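Local coordinates for uncharacterized protein (Helicobacter pylori, PDB 4O5J) that acts as a sialic acid-binding adhesin, its largely helical extracellular domain probably helping the bacterium attach to sialylated sugars on host cells, at residues N65-F70 against Y288-N293; Q292-V297 against N359-A364. All blocks are in the same frame, centred on the assembly; numbering follows the deposited sequence.

How the contacts relate
Contact 1 (65-70 against 288-293) and contact 2 (292-297 against 359-364) both use helix 281-309, on consecutive turns that share Q292 and N293, and their centres lie about 7 Å apart. Contact 1 joins that helix to helix 57-76; it is mostly buried, with K68 at its margin, and is packing without any polar bond between its segments. Contact 2 joins it to helix 343-396 and runs from a buried valine out to a salt bridge at the partly exposed side. The two meet directly: NE2 of Q294 probably donates to the carbonyl O of L67, 2.9 Å away, while L67 CD1 packs on A364 CB at 3.6 Å, bringing all three helices together.

Contact 1 (N65-F70 against Y288-N293); sequences NYLKSF and YTFAQN
L67 and F290 carry this contact, their side chains running past each other in opposite directions between helix 57-76 and helix 281-309. The tightest apolar touch is L67 CB on F290 CE2 at 3.4 Å, with the leucine meeting the ring obliquely. A chi1 of -172° swings the F290 ring off its own helix toward the partner backbone, where CE2 lies 3.9 Å from K68 N. CZ of the same ring comes near the carbonyl of L67. Farther along the leucine, CD2 rests 4.0 Å from A291 CB.

Of the K68 side chain, CG stands 4.0 Å from F290 CE2, and the chain bends at chi3 and chi4 before NZ makes a weak hydrogen bond to S267 OG. That residue and L266, both of helix 241-268, also touch F290.

Polar bonding enters from a neighbouring turn of helix 57-76, where T71 OG1 hydrogen-bonds to the L67 carbonyl. The axes of the short segments stay 10.6 Å apart, wide enough for leucine and phenylalanine to fill the interface. Helix 57-76 thus crosses helix 281-309 at 52° inside the helical bundle of the SabA extracellular adhesion domain.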
loop_
_atom_site.group_PDB
_atom_site.type_symbol
_atom_site.label_atom_id
_atom_site.label_comp_id
_atom_site.label_asym_id
_atom_site.label_seq_id
_atom_site.Cartn_x
_atom_site.Cartn_y
_atom_site.Cartn_z
ATOM N N ASN A 65 2.705 20.283 -14.215
ATOM C CA ASN A 65 3.573 20.630 -13.116
ATOM C C ASN A 65 3.207 19.933 -11.792
ATOM O O ASN A 65 4.091 19.564 -11.019
ATOM C CB ASN A 65 3.660 22.129 -12.926
ATOM C CG ASN A 65 4.557 22.502 -11.746
ATOM O OD1 ASN A 65 4.091 22.736 -10.634
ATOM N ND2 ASN A 65 5.857 22.505 -11.971
ATOM N N TYR A 66 1.913 19.762 -11.520
ATOM C CA TYR A 66 1.515 19.010 -10.347
ATOM C C TYR A 66 1.959 17.522 -10.461
ATOM O O TYR A 66 2.553 16.954 -9.533
ATOM C CB TYR A 66 -0.013 19.097 -10.145
ATOM C CG TYR A 66 -0.429 18.019 -9.183
ATOM C CD1 TYR A 66 -0.250 18.184 -7.786
ATOM C CD2 TYR A 66 -0.908 16.778 -9.650
ATOM C CE1 TYR A 66 -0.584 17.181 -6.903
ATOM C CE2 TYR A 66 -1.257 15.769 -8.763
ATOM C CZ TYR A 66 -1.082 15.962 -7.405
ATOM O OH TYR A 66 -1.419 14.941 -6.538
ATOM N N LEU A 67 1.640 16.887 -11.590
ATOM C CA LEU A 67 1.995 15.510 -11.838
ATOM C C LEU A 67 3.492 15.296 -11.597
ATOM O O LEU A 67 3.901 14.413 -10.794
ATOM C CB LEU A 67 1.655 15.180 -13.271
ATOM C CG LEU A 67 0.396 14.369 -13.615
ATOM C CD1 LEU A 67 -0.549 14.236 -12.490
ATOM C CD2 LEU A 67 -0.307 14.891 -14.843
ATOM N N LYS A 68 4.305 16.121 -12.250
ATOM C CA LYS A 68 5.776 16.008 -12.167
ATOM C C LYS A 68 6.253 16.282 -10.775
ATOM O O LYS A 68 7.175 15.628 -10.254
ATOM C CB LYS A 68 6.486 16.985 -13.113
ATOM C CG LYS A 68 6.234 16.670 -14.540
ATOM C CD LYS A 68 6.835 17.739 -15.454
ATOM C CE LYS A 68 7.944 17.163 -16.351
ATOM N NZ LYS A 68 9.140 16.979 -15.574
ATOM N N SER A 69 5.625 17.244 -10.127
ATOM C CA SER A 69 6.073 17.569 -8.801
ATOM C C SER A 69 5.790 16.384 -7.826
ATOM O O SER A 69 6.592 16.053 -6.921
ATOM C CB SER A 69 5.411 18.863 -8.417
ATOM O OG SER A 69 5.733 19.119 -7.099
ATOM N N PHE A 70 4.678 15.690 -8.040
ATOM C CA PHE A 70 4.372 14.552 -7.170
ATOM C C PHE A 70 5.407 13.457 -7.445
ATOM O O PHE A 70 5.954 12.856 -6.514
ATOM C CB PHE A 70 2.979 14.027 -7.455
ATOM C CG PHE A 70 2.665 12.739 -6.745
ATOM C CD1 PHE A 70 2.028 12.766 -5.511
ATOM C CD2 PHE A 70 3.029 11.512 -7.294
ATOM C CE1 PHE A 70 1.741 11.563 -4.827
ATOM C CE2 PHE A 70 2.765 10.326 -6.638
ATOM C CZ PHE A 70 2.116 10.342 -5.397
ATOM N N TYR A 288 -1.309 11.611 -20.682
ATOM C CA TYR A 288 -2.459 10.832 -20.252
ATOM C C TYR A 288 -2.029 9.556 -19.510
ATOM O O TYR A 288 -2.489 9.254 -18.402
ATOM C CB TYR A 288 -3.333 10.524 -21.438
ATOM C CG TYR A 288 -4.666 9.916 -21.085
ATOM C CD1 TYR A 288 -5.261 10.150 -19.853
ATOM C CD2 TYR A 288 -5.365 9.156 -22.011
ATOM C CE1 TYR A 288 -6.490 9.580 -19.523
ATOM C CE2 TYR A 288 -6.580 8.598 -21.705
ATOM C CZ TYR A 288 -7.141 8.813 -20.458
ATOM O OH TYR A 288 -8.361 8.274 -20.191
ATOM N N THR A 289 -1.108 8.825 -20.106
ATOM C CA THR A 289 -0.532 7.663 -19.485
ATOM C C THR A 289 0.110 8.031 -18.175
ATOM O O THR A 289 -0.058 7.335 -17.183
ATOM C CB THR A 289 0.550 7.084 -20.395
ATOM O OG1 THR A 289 -0.054 6.786 -21.639
ATOM C CG2 THR A 289 1.131 5.811 -19.821
ATOM N N PHE A 290 0.852 9.124 -18.176
ATOM C CA PHE A 290 1.500 9.614 -16.966
ATOM C C PHE A 290 0.463 9.783 -15.839
ATOM O O PHE A 290 0.612 9.256 -14.725
ATOM C CB PHE A 290 2.154 10.958 -17.283
ATOM C CG PHE A 290 3.022 11.498 -16.185
ATOM C CD1 PHE A 290 3.696 10.645 -15.325
ATOM C CD2 PHE A 290 3.179 12.878 -16.019
ATOM C CE1 PHE A 290 4.507 11.150 -14.306
ATOM C CE2 PHE A 290 3.997 13.380 -15.002
ATOM C CZ PHE A 290 4.667 12.531 -14.165
ATOM N N ALA A 291 -0.616 10.477 -16.149
ATOM C CA ALA A 291 -1.685 10.772 -15.159
ATOM C C ALA A 291 -2.409 9.497 -14.705
ATOM O O ALA A 291 -2.569 9.288 -13.496
ATOM C CB ALA A 291 -2.655 11.817 -15.734
ATOM N N GLN A 292 -2.787 8.613 -15.625
ATOM C CA GLN A 292 -3.363 7.326 -15.207
ATOM C C GLN A 292 -2.457 6.599 -14.277
ATOM O O GLN A 292 -2.897 6.124 -13.203
ATOM C CB GLN A 292 -3.631 6.448 -16.400
ATOM C CG GLN A 292 -4.754 6.975 -17.245
ATOM C CD GLN A 292 -4.886 6.207 -18.546
ATOM O OE1 GLN A 292 -5.534 5.173 -18.612
ATOM N NE2 GLN A 292 -4.280 6.715 -19.581
ATOM N N ASN A 293 -1.172 6.519 -14.635
ATOM C CA ASN A 293 -0.212 5.738 -13.805
ATOM C C ASN A 293 -0.109 6.313 -12.414
ATOM O O ASN A 293 -0.062 5.559 -11.434
ATOM C CB ASN A 293 1.212 5.683 -14.418
ATOM C CG ASN A 293 1.272 4.820 -15.644
ATOM O OD1 ASN A 293 0.444 3.944 -15.847
ATOM N ND2 ASN A 293 2.251 5.062 -16.464
#

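Contact 2 (Q292-V297 against N359-A364)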
loop_
_atom_site.group_PDB
_atom_site.type_symbol
_atom_site.label_atom_id
_atom_site.label_comp_id
_atom_site.label_asym_id
_atom_site.label_seq_id
_atom_site.Cartn_x
_atom_site.Cartn_y
_atom_site.Cartn_z
ATOM N N GLN A 292 -2.787 8.613 -15.625
ATOM C CA GLN A 292 -3.363 7.326 -15.207
ATOM C C GLN A 292 -2.457 6.599 -14.277
ATOM O O GLN A 292 -2.897 6.124 -13.203
ATOM C CB GLN A 292 -3.631 6.448 -16.400
ATOM C CG GLN A 292 -4.754 6.975 -17.245
ATOM C CD GLN A 292 -4.886 6.207 -18.546
ATOM O OE1 GLN A 292 -5.534 5.173 -18.612
ATOM N NE2 GLN A 292 -4.280 6.715 -19.581
ATOM N N ASN A 293 -1.172 6.519 -14.635
ATOM C CA ASN A 293 -0.212 5.738 -13.805
ATOM C C ASN A 293 -0.109 6.313 -12.414
ATOM O O ASN A 293 -0.062 5.559 -11.434
ATOM C CB ASN A 293 1.212 5.683 -14.418
ATOM C CG ASN A 293 1.272 4.820 -15.644
ATOM O OD1 ASN A 293 0.444 3.944 -15.847
ATOM N ND2 ASN A 293 2.251 5.062 -16.464
ATOM N N GLN A 294 -0.059 7.646 -12.318
ATOM C CA GLN A 294 0.088 8.276 -11.032
ATOM C C GLN A 294 -1.207 8.060 -10.204
ATOM O O GLN A 294 -1.133 7.911 -8.990
ATOM C CB GLN A 294 0.366 9.762 -11.166
ATOM C CG GLN A 294 0.733 10.398 -9.832
ATOM C CD GLN A 294 1.305 11.802 -10.037
ATOM O OE1 GLN A 294 0.653 12.836 -9.726
ATOM N NE2 GLN A 294 2.535 11.861 -10.595
ATOM N N LYS A 295 -2.361 8.007 -10.848
ATOM C CA LYS A 295 -3.588 7.686 -10.108
ATOM C C LYS A 295 -3.520 6.226 -9.598
ATOM O O LYS A 295 -3.878 5.935 -8.437
ATOM C CB LYS A 295 -4.834 7.916 -10.956
ATOM C CG LYS A 295 -6.124 7.757 -10.117
ATOM C CD LYS A 295 -7.334 7.661 -11.037
ATOM C CE LYS A 295 -8.708 7.956 -10.400
ATOM N NZ LYS A 295 -8.756 7.592 -8.973
ATOM N N GLN A 296 -2.996 5.308 -10.423
ATOM C CA GLN A 296 -2.879 3.909 -10.007
ATOM C C GLN A 296 -1.923 3.791 -8.815
ATOM O O GLN A 296 -2.108 2.947 -7.929
ATOM C CB GLN A 296 -2.399 3.041 -11.175
ATOM C CG GLN A 296 -2.239 1.620 -10.760
ATOM C CD GLN A 296 -3.549 1.037 -10.214
ATOM O OE1 GLN A 296 -4.483 0.895 -10.970
ATOM N NE2 GLN A 296 -3.610 0.690 -8.928
ATOM N N VAL A 297 -0.904 4.647 -8.780
ATOM C CA VAL A 297 0.043 4.626 -7.641
ATOM C C VAL A 297 -0.702 4.979 -6.347
ATOM O O VAL A 297 -0.562 4.275 -5.363
ATOM C CB VAL A 297 1.242 5.585 -7.850
ATOM C CG1 VAL A 297 2.008 5.763 -6.538
ATOM C CG2 VAL A 297 2.147 5.060 -8.966
ATOM N N ASN A 359 -7.516 13.690 -4.619
ATOM C CA ASN A 359 -8.204 14.835 -5.260
ATOM C C ASN A 359 -7.368 15.448 -6.336
ATOM O O ASN A 359 -7.831 15.647 -7.443
ATOM C CB ASN A 359 -8.610 15.943 -4.299
ATOM C CG ASN A 359 -9.649 15.457 -3.357
ATOM O OD1 ASN A 359 -10.369 14.474 -3.634
ATOM N ND2 ASN A 359 -9.705 16.075 -2.202
ATOM N N ARG A 360 -6.134 15.766 -6.017
ATOM C CA ARG A 360 -5.328 16.540 -6.961
ATOM C C ARG A 360 -5.004 15.739 -8.220
ATOM O O ARG A 360 -5.023 16.272 -9.289
ATOM C CB ARG A 360 -4.075 17.059 -6.287
ATOM C CG ARG A 360 -4.386 18.310 -5.534
ATOM C CD ARG A 360 -3.403 18.495 -4.430
ATOM N NE ARG A 360 -3.867 19.601 -3.617
ATOM C CZ ARG A 360 -4.706 19.495 -2.584
ATOM N NH1 ARG A 360 -5.187 18.280 -2.166
ATOM N NH2 ARG A 360 -5.048 20.625 -1.965
ATOM N N VAL A 361 -4.751 14.443 -8.090
ATOM C CA VAL A 361 -4.430 13.651 -9.272
ATOM C C VAL A 361 -5.676 13.465 -10.136
ATOM O O VAL A 361 -5.563 13.437 -11.372
ATOM C CB VAL A 361 -3.764 12.298 -8.939
ATOM C CG1 VAL A 361 -4.773 11.263 -8.443
ATOM C CG2 VAL A 361 -3.032 11.749 -10.168
ATOM N N ASP A 362 -6.863 13.381 -9.508
ATOM C CA ASP A 362 -8.102 13.285 -10.287
ATOM C C ASP A 362 -8.306 14.449 -11.179
ATOM O O ASP A 362 -8.722 14.282 -12.314
ATOM C CB ASP A 362 -9.324 13.148 -9.386
ATOM C CG ASP A 362 -9.377 11.736 -8.721
ATOM O OD1 ASP A 362 -8.770 10.775 -9.242
ATOM O OD2 ASP A 362 -10.042 11.570 -7.699
ATOM N N ALA A 363 -8.076 15.637 -10.646
ATOM C CA ALA A 363 -8.196 16.866 -11.416
ATOM C C ALA A 363 -7.110 16.898 -12.526
ATOM O O ALA A 363 -7.400 17.229 -13.670
ATOM C CB ALA A 363 -8.109 18.104 -10.491
ATOM N N ALA A 364 -5.878 16.541 -12.202
ATOM C CA ALA A 364 -4.839 16.524 -13.250
ATOM C C ALA A 364 -5.161 15.496 -14.326
ATOM O O ALA A 364 -5.042 15.788 -15.501
ATOM C CB ALA A 364 -3.469 16.253 -12.689
#
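V361 of helix 343-396 projects onto K295 and Q294 of helix 281-309 in a near-antiparallel helix pair, part of the helical bundle of this adhesion domain. The short segments meet at 160° with their axes 9.5 Å apart, and the backbones draw closest at K295 and V361, CA to CA 6.1 Å.

The van der Waals part centres on the two valine methyls. CG2 rests against the backbone of the partner helix, 3.9 Å from K295 N, and the CB and CG of Q294 lie alongside it. CG1, which chi1 of 77° places between the backbone N and the carbonyl carbon, instead meets the lysine chain, 4.1 Å from its CG. The side chain of K295 crosses V361 at about a right angle and continues to D362.

Q294 extends beyond CG to bring OE1 within 3.9 Å of V361 CG2, a van der Waals touch. Its amide nitrogen turns to another helix, 57-76, where L67 is the partner of NE2; Y66 and F70 of that helix also pack on this glutamine.

The charged pair across the contact is K295 and D362, toward the surface, where L365 also touches K295. The lysine is extended until chi4, whose -30° leaves the exact placing of its end doubtful; NZ forms a salt bridge to D362 OD1 at 3.2 Å.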